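Local coordinates for protein trans-4-hydroxy-L-proline dehydratase (Clostridioides difficile 70-100-2010, PDB 6VXC) that dehydrates trans-4-hydroxy-L-proline to (S)-1-pyrroline-5-carboxylate as a glycyl radical enzyme, in the anaerobic breakdown of hydroxyproline, at residues A162-G167 against F172-A177; P344-V347 against E353-T356; T468-I473 against T665-Y670; E526-I531 against G656-D661. All coordinates share one frame; numbering follows the deposited sequence.

Contact 1 (A162-G167 against F172-A177); sequences AAYEAG and FMEQRA
Y164 reaches from the last turn of helix 158-166 to E174, which lies on the irregular chain beyond the turn, and its hydroxyl makes the one hydrogen bond between the segments. With CG anti to the backbone N (chi1 168°), the ring stands off the helix and Y164 OH gives a short hydrogen bond of 2.6 Å to E174 OE1. That oxygen lies at the ring edge, near its plane, and is met on its syn side, 33° out of the carboxylate plane. The other carboxylate oxygen takes a separate donor: Q175 NE2 approaches E174 OE2 at 3.0 Å from above the carboxylate plane, and R149 adds a salt bridge to the same atom. Such company would favour an ionised carboxylate and limit its rotation. Further along, G167 ends the helix in a Schellman motif, its N bonding back to Y164 O at 3.1 Å, and its positive phi suits glycine. The contact joins helix 158-166 to the chain that follows it within the pyruvate formate-lyase-like region. Y164 stacks on W160 of its own helix and touches I349 of helix 348-353, E174 touches T350 of that helix, and G167 O accepts from N472 at the end of strand 463-472.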
# COMPACT_ATOMS: atom_id res chain seq x y z
N ALA A 162 -1.75 -24.04 9.43
CA ALA A 162 -2.78 -23.94 10.47
C ALA A 162 -2.94 -22.50 10.94
O ALA A 162 -4.07 -22.01 11.07
CB ALA A 162 -2.44 -24.87 11.63
N ALA A 163 -1.83 -21.81 11.19
CA ALA A 163 -1.89 -20.43 11.65
C ALA A 163 -2.50 -19.53 10.59
O ALA A 163 -3.39 -18.73 10.87
CB ALA A 163 -0.49 -19.96 12.05
N TYR A 164 -2.06 -19.68 9.34
CA TYR A 164 -2.63 -18.92 8.24
C TYR A 164 -4.14 -19.13 8.14
O TYR A 164 -4.92 -18.17 8.12
CB TYR A 164 -1.91 -19.31 6.93
CG TYR A 164 -2.56 -18.84 5.64
CD1 TYR A 164 -2.49 -17.50 5.25
CD2 TYR A 164 -3.18 -19.75 4.79
CE1 TYR A 164 -3.07 -17.09 4.06
CE2 TYR A 164 -3.74 -19.35 3.60
CZ TYR A 164 -3.69 -18.02 3.24
OH TYR A 164 -4.27 -17.67 2.05
N GLU A 165 -4.57 -20.40 8.15
CA GLU A 165 -5.99 -20.70 8.01
C GLU A 165 -6.80 -20.18 9.18
O GLU A 165 -7.98 -19.86 9.01
CB GLU A 165 -6.18 -22.21 7.87
CG GLU A 165 -5.91 -22.69 6.49
CD GLU A 165 -5.82 -24.20 6.42
OE1 GLU A 165 -6.18 -24.85 7.43
OE2 GLU A 165 -5.37 -24.71 5.37
N ALA A 166 -6.20 -20.08 10.37
CA ALA A 166 -6.88 -19.60 11.56
C ALA A 166 -6.94 -18.07 11.67
O ALA A 166 -7.56 -17.56 12.60
CB ALA A 166 -6.20 -20.15 12.81
N GLY A 167 -6.29 -17.34 10.78
CA GLY A 167 -6.28 -15.90 10.87
C GLY A 167 -5.27 -15.32 11.83
O GLY A 167 -5.45 -14.18 12.27
N PHE A 172 1.45 -11.81 2.06
CA PHE A 172 1.32 -10.83 0.99
C PHE A 172 1.67 -11.40 -0.38
O PHE A 172 1.16 -10.93 -1.39
CB PHE A 172 2.19 -9.62 1.29
CG PHE A 172 1.42 -8.44 1.79
CD1 PHE A 172 0.39 -8.62 2.72
CD2 PHE A 172 1.67 -7.17 1.31
CE1 PHE A 172 -0.35 -7.54 3.17
CE2 PHE A 172 0.94 -6.08 1.77
CZ PHE A 172 -0.09 -6.28 2.70
N MET A 173 2.51 -12.44 -0.45
CA MET A 173 2.99 -12.88 -1.75
C MET A 173 2.21 -14.06 -2.32
O MET A 173 2.65 -14.68 -3.29
CB MET A 173 4.49 -13.20 -1.69
CG MET A 173 5.37 -12.05 -2.16
SD MET A 173 5.07 -10.51 -1.23
CE MET A 173 5.87 -10.87 0.33
N GLU A 174 1.02 -14.36 -1.77
CA GLU A 174 0.26 -15.49 -2.29
C GLU A 174 -0.39 -15.18 -3.64
O GLU A 174 -0.59 -16.09 -4.44
CB GLU A 174 -0.80 -15.95 -1.29
CG GLU A 174 -1.91 -14.96 -0.95
CD GLU A 174 -3.13 -15.66 -0.35
OE1 GLU A 174 -3.38 -15.50 0.87
OE2 GLU A 174 -3.82 -16.39 -1.11
N GLN A 175 -0.79 -13.93 -3.88
CA GLN A 175 -1.46 -13.57 -5.12
C GLN A 175 -0.83 -12.37 -5.82
O GLN A 175 -1.37 -11.92 -6.84
CB GLN A 175 -2.93 -13.27 -4.86
CG GLN A 175 -3.75 -14.49 -4.45
CD GLN A 175 -5.12 -14.11 -4.01
OE1 GLN A 175 -5.77 -13.27 -4.65
NE2 GLN A 175 -5.59 -14.70 -2.91
N ARG A 176 0.24 -11.81 -5.27
CA ARG A 176 0.87 -10.62 -5.82
C ARG A 176 2.37 -10.73 -5.60
O ARG A 176 2.83 -11.47 -4.72
CB ARG A 176 0.35 -9.31 -5.19
CG ARG A 176 -1.16 -9.16 -5.25
CD ARG A 176 -1.60 -7.78 -4.84
NE ARG A 176 -1.45 -6.83 -5.93
CZ ARG A 176 -1.85 -5.56 -5.88
NH1 ARG A 176 -2.43 -5.09 -4.78
NH2 ARG A 176 -1.67 -4.79 -6.94
N ALA A 177 3.11 -9.96 -6.39
CA ALA A 177 4.55 -9.85 -6.26
C ALA A 177 4.92 -8.83 -5.19
O ALA A 177 4.14 -7.93 -4.87
CB ALA A 177 5.17 -9.46 -7.59

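Contact 2 (P344-V347 against E353-T356); sequences PPKV and ESST
K346 and S354 belong to irregular segments at the two ends of helix 348-353, whose backbones come nearest at K346 and S355, with CA atoms 8.2 Å apart. Just past the helix the chain folds into an inverse gamma turn centred on S355, closed by a weak bond of 2.9 Å from T356 N to S354 O. The turn leaves the carbonyls of S354 and T356 within reach of one lysine ammonium. K346 starts with CG beside its backbone N (chi1 -49°), bends at chi2 and then runs straight, which carries NZ across the gap. There NZ donates to S354 O at 2.8 Å, to S354 OG at 3.0 Å and to T356 O at 3.2 Å. Both carbonyls are met well off their axes, at a C=O...N angle of 143°. This is a lysine tying the two ends of a short helix together in the core of a glycyl radical enzyme, near the cysteine loop: the S354 side chain is about 8 Å from that of C454, the presumed cysteine radical site. Three oxygens receive the ammonium, S354 O between the other two; the N-H bonds cannot all be straight, but together the three would limit its rotation. S354 OG is turned anti to its own N, where it meets both NZ and a bound glycerol, probably from the crystallisation liquor. T356 contributes its carbonyl to the lysine, while its CG2 lies 3.9 Å from NZ. Its hydroxyl OG1 bonds instead to T358 and to D788, three residues beyond the glycyl radical position G785.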
# COMPACT_ATOMS: atom_id res chain seq x y z
N PRO A 344 -5.44 -5.41 -9.66
CA PRO A 344 -6.01 -6.61 -10.29
C PRO A 344 -6.75 -7.45 -9.28
O PRO A 344 -6.46 -7.41 -8.06
CB PRO A 344 -4.78 -7.32 -10.86
CG PRO A 344 -3.83 -6.22 -11.16
CD PRO A 344 -4.03 -5.22 -10.03
N PRO A 345 -7.71 -8.26 -9.73
CA PRO A 345 -8.66 -8.89 -8.81
C PRO A 345 -7.99 -9.79 -7.77
O PRO A 345 -7.06 -10.54 -8.07
CB PRO A 345 -9.57 -9.69 -9.74
CG PRO A 345 -8.76 -9.89 -10.98
CD PRO A 345 -7.95 -8.65 -11.12
N LYS A 346 -8.50 -9.71 -6.55
CA LYS A 346 -8.09 -10.52 -5.42
C LYS A 346 -9.21 -11.48 -5.01
O LYS A 346 -10.39 -11.17 -5.17
CB LYS A 346 -7.72 -9.63 -4.22
CG LYS A 346 -6.78 -8.48 -4.55
CD LYS A 346 -7.07 -7.27 -3.62
CE LYS A 346 -6.26 -6.05 -4.01
NZ LYS A 346 -6.75 -4.79 -3.38
N VAL A 347 -8.82 -12.61 -4.44
CA VAL A 347 -9.77 -13.56 -3.87
C VAL A 347 -9.26 -13.98 -2.50
O VAL A 347 -8.16 -13.64 -2.09
CB VAL A 347 -9.99 -14.80 -4.77
CG1 VAL A 347 -10.65 -14.41 -6.08
CG2 VAL A 347 -8.66 -15.55 -5.01
N GLU A 353 -7.98 -8.74 3.29
CA GLU A 353 -7.02 -7.83 3.89
C GLU A 353 -6.84 -6.55 3.07
O GLU A 353 -6.31 -5.57 3.60
CB GLU A 353 -5.65 -8.51 4.08
CG GLU A 353 -4.94 -8.92 2.79
CD GLU A 353 -3.68 -9.77 3.05
OE1 GLU A 353 -2.90 -9.40 3.94
OE2 GLU A 353 -3.47 -10.80 2.37
N SER A 354 -7.30 -6.53 1.81
CA SER A 354 -7.16 -5.35 0.97
C SER A 354 -8.42 -5.23 0.10
O SER A 354 -8.38 -5.33 -1.12
CB SER A 354 -5.89 -5.44 0.11
OG SER A 354 -5.68 -4.25 -0.64
N SER A 355 -9.56 -4.95 0.73
CA SER A 355 -10.85 -5.08 0.06
C SER A 355 -11.21 -3.76 -0.64
O SER A 355 -12.07 -3.00 -0.21
CB SER A 355 -11.91 -5.52 1.06
OG SER A 355 -13.12 -5.86 0.42
N THR A 356 -10.56 -3.53 -1.79
CA THR A 356 -10.69 -2.27 -2.50
C THR A 356 -10.28 -2.46 -3.95
O THR A 356 -9.49 -3.35 -4.27
CB THR A 356 -9.82 -1.17 -1.87
OG1 THR A 356 -9.96 0.05 -2.61
CG2 THR A 356 -8.34 -1.59 -1.91

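Contact 3 (T468-I473 against T665-Y670); sequences TGYMNI and TTCHIY
Y470, near the end of strand 463-472, an outermost strand of a three-stranded parallel sheet, packs against T665 and C667 at the start of helix 667-673. The tight part is at the hydroxyl and over one face of the tyrosine ring. Y470 OH and T665 OG1 share a hydrogen bond of 2.6 Å in which either may be the donor, the two side chains crossing at about a right angle. Nearer the strand, C667 CB lies over the ring face as a CH-pi contact, 3.9 Å from the centroid of the Y470 ring and 23° off the normal. The ring also meets F172, its plane at about 70° to that of F172. T665, the bond partner of Y470 OH, lies beside the presumed radical cysteine, about 4 Å from C454 by side chains, and about 3 Å from a bound glycerol. The loose part is not a solvent side, for it too is buried: N472 makes no contact with 665-670 and bonds elsewhere, to F671 O and, as a helix N-cap, to K475 N. The cysteine sulfur belongs to the tight part, oblique to the Y470 ring, with C667 SG 3.7 Å from Y470 CD2.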
# COMPACT_ATOMS: atom_id res chain seq x y z
N THR A 468 5.29 -8.27 4.31
CA THR A 468 5.05 -9.71 4.14
C THR A 468 3.69 -10.18 4.64
O THR A 468 3.30 -11.31 4.32
CB THR A 468 6.16 -10.55 4.81
OG1 THR A 468 6.13 -10.37 6.23
CG2 THR A 468 7.56 -10.18 4.28
N GLY A 469 2.97 -9.37 5.41
CA GLY A 469 1.64 -9.72 5.88
C GLY A 469 1.36 -9.13 7.25
O GLY A 469 2.27 -8.78 8.00
N TYR A 470 0.07 -9.06 7.59
CA TYR A 470 -0.40 -8.55 8.88
C TYR A 470 -0.30 -9.64 9.96
O TYR A 470 -0.42 -10.83 9.67
CB TYR A 470 -1.85 -8.07 8.78
CG TYR A 470 -2.04 -7.02 7.71
CD1 TYR A 470 -1.73 -5.69 7.95
CD2 TYR A 470 -2.48 -7.38 6.45
CE1 TYR A 470 -1.87 -4.74 6.94
CE2 TYR A 470 -2.62 -6.45 5.44
CZ TYR A 470 -2.32 -5.12 5.69
OH TYR A 470 -2.46 -4.19 4.68
N MET A 471 -0.08 -9.21 11.20
CA MET A 471 0.05 -10.10 12.35
C MET A 471 -1.05 -9.76 13.35
O MET A 471 -1.16 -8.61 13.79
CB MET A 471 1.43 -9.95 13.00
CG MET A 471 1.72 -10.93 14.15
SD MET A 471 1.72 -12.65 13.65
CE MET A 471 2.96 -12.66 12.36
N ASN A 472 -1.84 -10.77 13.73
CA ASN A 472 -3.04 -10.59 14.55
C ASN A 472 -2.61 -10.59 16.02
O ASN A 472 -2.69 -11.60 16.72
CB ASN A 472 -4.04 -11.71 14.23
CG ASN A 472 -5.44 -11.46 14.80
OD1 ASN A 472 -5.63 -10.64 15.71
ND2 ASN A 472 -6.43 -12.21 14.29
N ILE A 473 -2.12 -9.44 16.50
CA ILE A 473 -1.59 -9.39 17.86
C ILE A 473 -2.66 -9.72 18.89
O ILE A 473 -2.37 -10.46 19.84
CB ILE A 473 -0.90 -8.04 18.11
CG1 ILE A 473 0.19 -7.83 17.06
CG2 ILE A 473 -0.30 -8.01 19.50
CD1 ILE A 473 0.79 -6.46 17.12
N THR A 665 -4.90 -1.76 6.80
CA THR A 665 -5.77 -1.68 5.62
C THR A 665 -7.18 -2.15 6.01
O THR A 665 -7.82 -1.50 6.83
CB THR A 665 -5.19 -2.46 4.43
OG1 THR A 665 -3.82 -2.07 4.23
CG2 THR A 665 -5.98 -2.16 3.16
N THR A 666 -7.70 -3.25 5.45
CA THR A 666 -8.97 -3.79 5.93
C THR A 666 -8.79 -5.06 6.75
O THR A 666 -9.78 -5.73 7.08
CB THR A 666 -9.97 -4.04 4.78
OG1 THR A 666 -9.41 -4.93 3.81
CG2 THR A 666 -10.40 -2.72 4.08
N CYS A 667 -7.55 -5.40 7.11
CA CYS A 667 -7.31 -6.64 7.82
C CYS A 667 -7.79 -6.61 9.27
O CYS A 667 -7.96 -7.69 9.86
CB CYS A 667 -5.83 -7.01 7.77
SG CYS A 667 -5.51 -8.73 8.12
N HIS A 668 -8.01 -5.42 9.85
CA HIS A 668 -8.55 -5.36 11.21
C HIS A 668 -9.98 -5.87 11.28
O HIS A 668 -10.41 -6.30 12.35
CB HIS A 668 -8.46 -3.94 11.80
CG HIS A 668 -9.24 -2.91 11.05
ND1 HIS A 668 -9.00 -2.61 9.73
CD2 HIS A 668 -10.23 -2.07 11.45
CE1 HIS A 668 -9.83 -1.66 9.34
NE2 HIS A 668 -10.59 -1.31 10.37
N ILE A 669 -10.71 -5.83 10.16
CA ILE A 669 -12.03 -6.45 10.10
C ILE A 669 -11.90 -7.97 10.16
O ILE A 669 -12.49 -8.63 11.02
CB ILE A 669 -12.78 -5.99 8.84
CG1 ILE A 669 -12.83 -4.44 8.76
CG2 ILE A 669 -14.18 -6.64 8.76
CD1 ILE A 669 -13.50 -3.75 9.96
N TYR A 670 -11.11 -8.54 9.24
CA TYR A 670 -10.89 -9.99 9.19
C TYR A 670 -10.34 -10.52 10.51
O TYR A 670 -10.84 -11.52 11.05
CB TYR A 670 -9.93 -10.30 8.04
CG TYR A 670 -9.30 -11.69 8.00
CD1 TYR A 670 -10.08 -12.84 8.01
CD2 TYR A 670 -7.93 -11.84 7.86
CE1 TYR A 670 -9.50 -14.11 7.94
CE2 TYR A 670 -7.34 -13.11 7.78
CZ TYR A 670 -8.14 -14.24 7.83
OH TYR A 670 -7.55 -15.48 7.75

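Contact 4 (E526-I531 against G656-D661); sequences EGNAVI and GEYRVD
The amide of N528 and the ring of Y658 are almost parallel, their planes 7° apart, yet they do not stack: ND2 approaches the ring obliquely. It lies 3.6 Å from Y658 CE2, and the nearest approach of all is N528 CB to Y658 OH, a tight 3.0 Å. On the same strand the R659 guanidinium meets E657 at its edge. R659 NH2 bonds to E657 OE2 at 2.8 Å within a salt bridge, the acceptor almost in the guanidinium plane but reached on the anti side of the carboxylate. Y658 points toward helix 506-538, whereas the charged pair lies far from the helix segment. Across the gap N528 ND2 gives Y658 OH a weak hydrogen bond of 3.1 Å, bent to 135°. N528 has its CG beside the backbone N (chi1 -79°), which sets ND2 beside Y658 OH. In the fold, strand 657-661 is an outermost strand of the parallel sheet 463-472, 565-573, 657-661, and helix 506-538, which falls in sequence between the first two of these strands, rests on it. The amide bonds weakly to T468 OG1 through ND2 and to K524 through OD1, while Y658 also touches V647 of helix 630-647. The direct polar link between the segments is thus one weak, bent bond beside a tight CB-to-hydroxyl approach, and N528 and Y658 otherwise rely on partners outside the two segments, the amide acting as a modest polar link among several in a buried place.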
# COMPACT_ATOMS: atom_id res chain seq x y z
N GLU A 526 9.89 -18.05 9.08
CA GLU A 526 10.33 -19.23 8.33
C GLU A 526 9.62 -19.34 6.99
O GLU A 526 10.25 -19.57 5.96
CB GLU A 526 10.12 -20.50 9.17
CG GLU A 526 10.34 -21.76 8.36
CD GLU A 526 10.40 -23.03 9.22
OE1 GLU A 526 9.99 -22.99 10.40
OE2 GLU A 526 10.81 -24.08 8.68
N GLY A 527 8.30 -19.16 6.99
CA GLY A 527 7.58 -19.10 5.72
C GLY A 527 8.04 -17.94 4.85
O GLY A 527 8.25 -18.10 3.65
N ASN A 528 8.23 -16.76 5.45
CA ASN A 528 8.74 -15.61 4.70
C ASN A 528 10.05 -15.94 3.98
O ASN A 528 10.25 -15.53 2.83
CB ASN A 528 8.97 -14.43 5.63
CG ASN A 528 7.70 -13.69 6.00
OD1 ASN A 528 6.60 -14.03 5.55
ND2 ASN A 528 7.84 -12.70 6.88
N ALA A 529 10.97 -16.62 4.66
CA ALA A 529 12.27 -16.90 4.06
C ALA A 529 12.13 -17.79 2.84
O ALA A 529 12.72 -17.53 1.79
CB ALA A 529 13.22 -17.53 5.08
N VAL A 530 11.32 -18.85 2.95
CA VAL A 530 11.00 -19.67 1.79
C VAL A 530 10.42 -18.81 0.67
O VAL A 530 10.78 -18.96 -0.50
CB VAL A 530 10.03 -20.81 2.18
CG1 VAL A 530 9.48 -21.50 0.94
CG2 VAL A 530 10.73 -21.82 3.10
N ILE A 531 9.47 -17.93 1.02
CA ILE A 531 8.80 -17.11 0.01
C ILE A 531 9.77 -16.13 -0.63
O ILE A 531 9.70 -15.87 -1.84
CB ILE A 531 7.58 -16.41 0.63
CG1 ILE A 531 6.50 -17.45 0.94
CG2 ILE A 531 7.03 -15.31 -0.29
CD1 ILE A 531 5.44 -16.96 1.86
N GLY A 656 19.24 -8.03 3.88
CA GLY A 656 18.71 -6.97 4.69
C GLY A 656 18.30 -7.46 6.07
O GLY A 656 18.81 -8.45 6.58
N GLU A 657 17.35 -6.74 6.68
CA GLU A 657 16.85 -7.13 7.99
C GLU A 657 15.36 -6.83 8.09
O GLU A 657 14.80 -6.04 7.32
CB GLU A 657 17.58 -6.40 9.12
CG GLU A 657 17.17 -4.96 9.27
CD GLU A 657 17.83 -4.25 10.45
OE1 GLU A 657 18.64 -4.88 11.18
OE2 GLU A 657 17.53 -3.05 10.65
N TYR A 658 14.72 -7.48 9.07
CA TYR A 658 13.32 -7.25 9.37
C TYR A 658 13.16 -6.01 10.24
O TYR A 658 14.02 -5.69 11.06
CB TYR A 658 12.69 -8.46 10.07
CG TYR A 658 12.19 -9.45 9.08
CD1 TYR A 658 13.04 -10.40 8.53
CD2 TYR A 658 10.87 -9.41 8.63
CE1 TYR A 658 12.60 -11.28 7.60
CE2 TYR A 658 10.41 -10.30 7.69
CZ TYR A 658 11.29 -11.24 7.18
OH TYR A 658 10.86 -12.12 6.24
N ARG A 659 12.06 -5.30 10.01
CA ARG A 659 11.66 -4.17 10.82
C ARG A 659 10.14 -4.20 10.98
O ARG A 659 9.45 -5.07 10.44
CB ARG A 659 12.15 -2.85 10.21
CG ARG A 659 13.69 -2.79 10.00
CD ARG A 659 14.18 -1.39 9.60
NE ARG A 659 14.01 -0.46 10.71
CZ ARG A 659 14.79 -0.43 11.79
NH1 ARG A 659 14.56 0.45 12.76
NH2 ARG A 659 15.81 -1.27 11.89
N VAL A 660 9.60 -3.22 11.69
CA VAL A 660 8.24 -3.27 12.18
C VAL A 660 7.49 -2.04 11.70
O VAL A 660 8.07 -0.95 11.60
CB VAL A 660 8.31 -3.40 13.72
CG1 VAL A 660 7.49 -2.41 14.43
CG2 VAL A 660 8.10 -4.88 14.17
N ASP A 661 6.21 -2.21 11.33
CA ASP A 661 5.29 -1.10 11.09
C ASP A 661 3.90 -1.50 11.60
O ASP A 661 3.65 -2.65 11.98
CB ASP A 661 5.27 -0.66 9.60
CG ASP A 661 4.90 -1.78 8.63
OD1 ASP A 661 4.31 -2.77 9.08
OD2 ASP A 661 5.19 -1.67 7.40

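All four contacts are buried; contacts 1 and 4 lie farther from the chain centre than 2 and 3, and the helix of contact 4 has exposed E526. Contacts 2 and 3 lie nearest the cysteine radical site and share neighbours: T666 OG1 bonds to S355 N and E353 O, and Y470 packs against E353. Contact 1 joins both, with Q175 NE2 on V347 O and F172 N on T468 O, and M173 packs on I531 of contact 4. Contacts 3 and 4 hold the first and last strands of one parallel sheet. Charged groups enter at contacts 1 and 2, whereas contacts 3 and 4 rest on neutral groups across their segments.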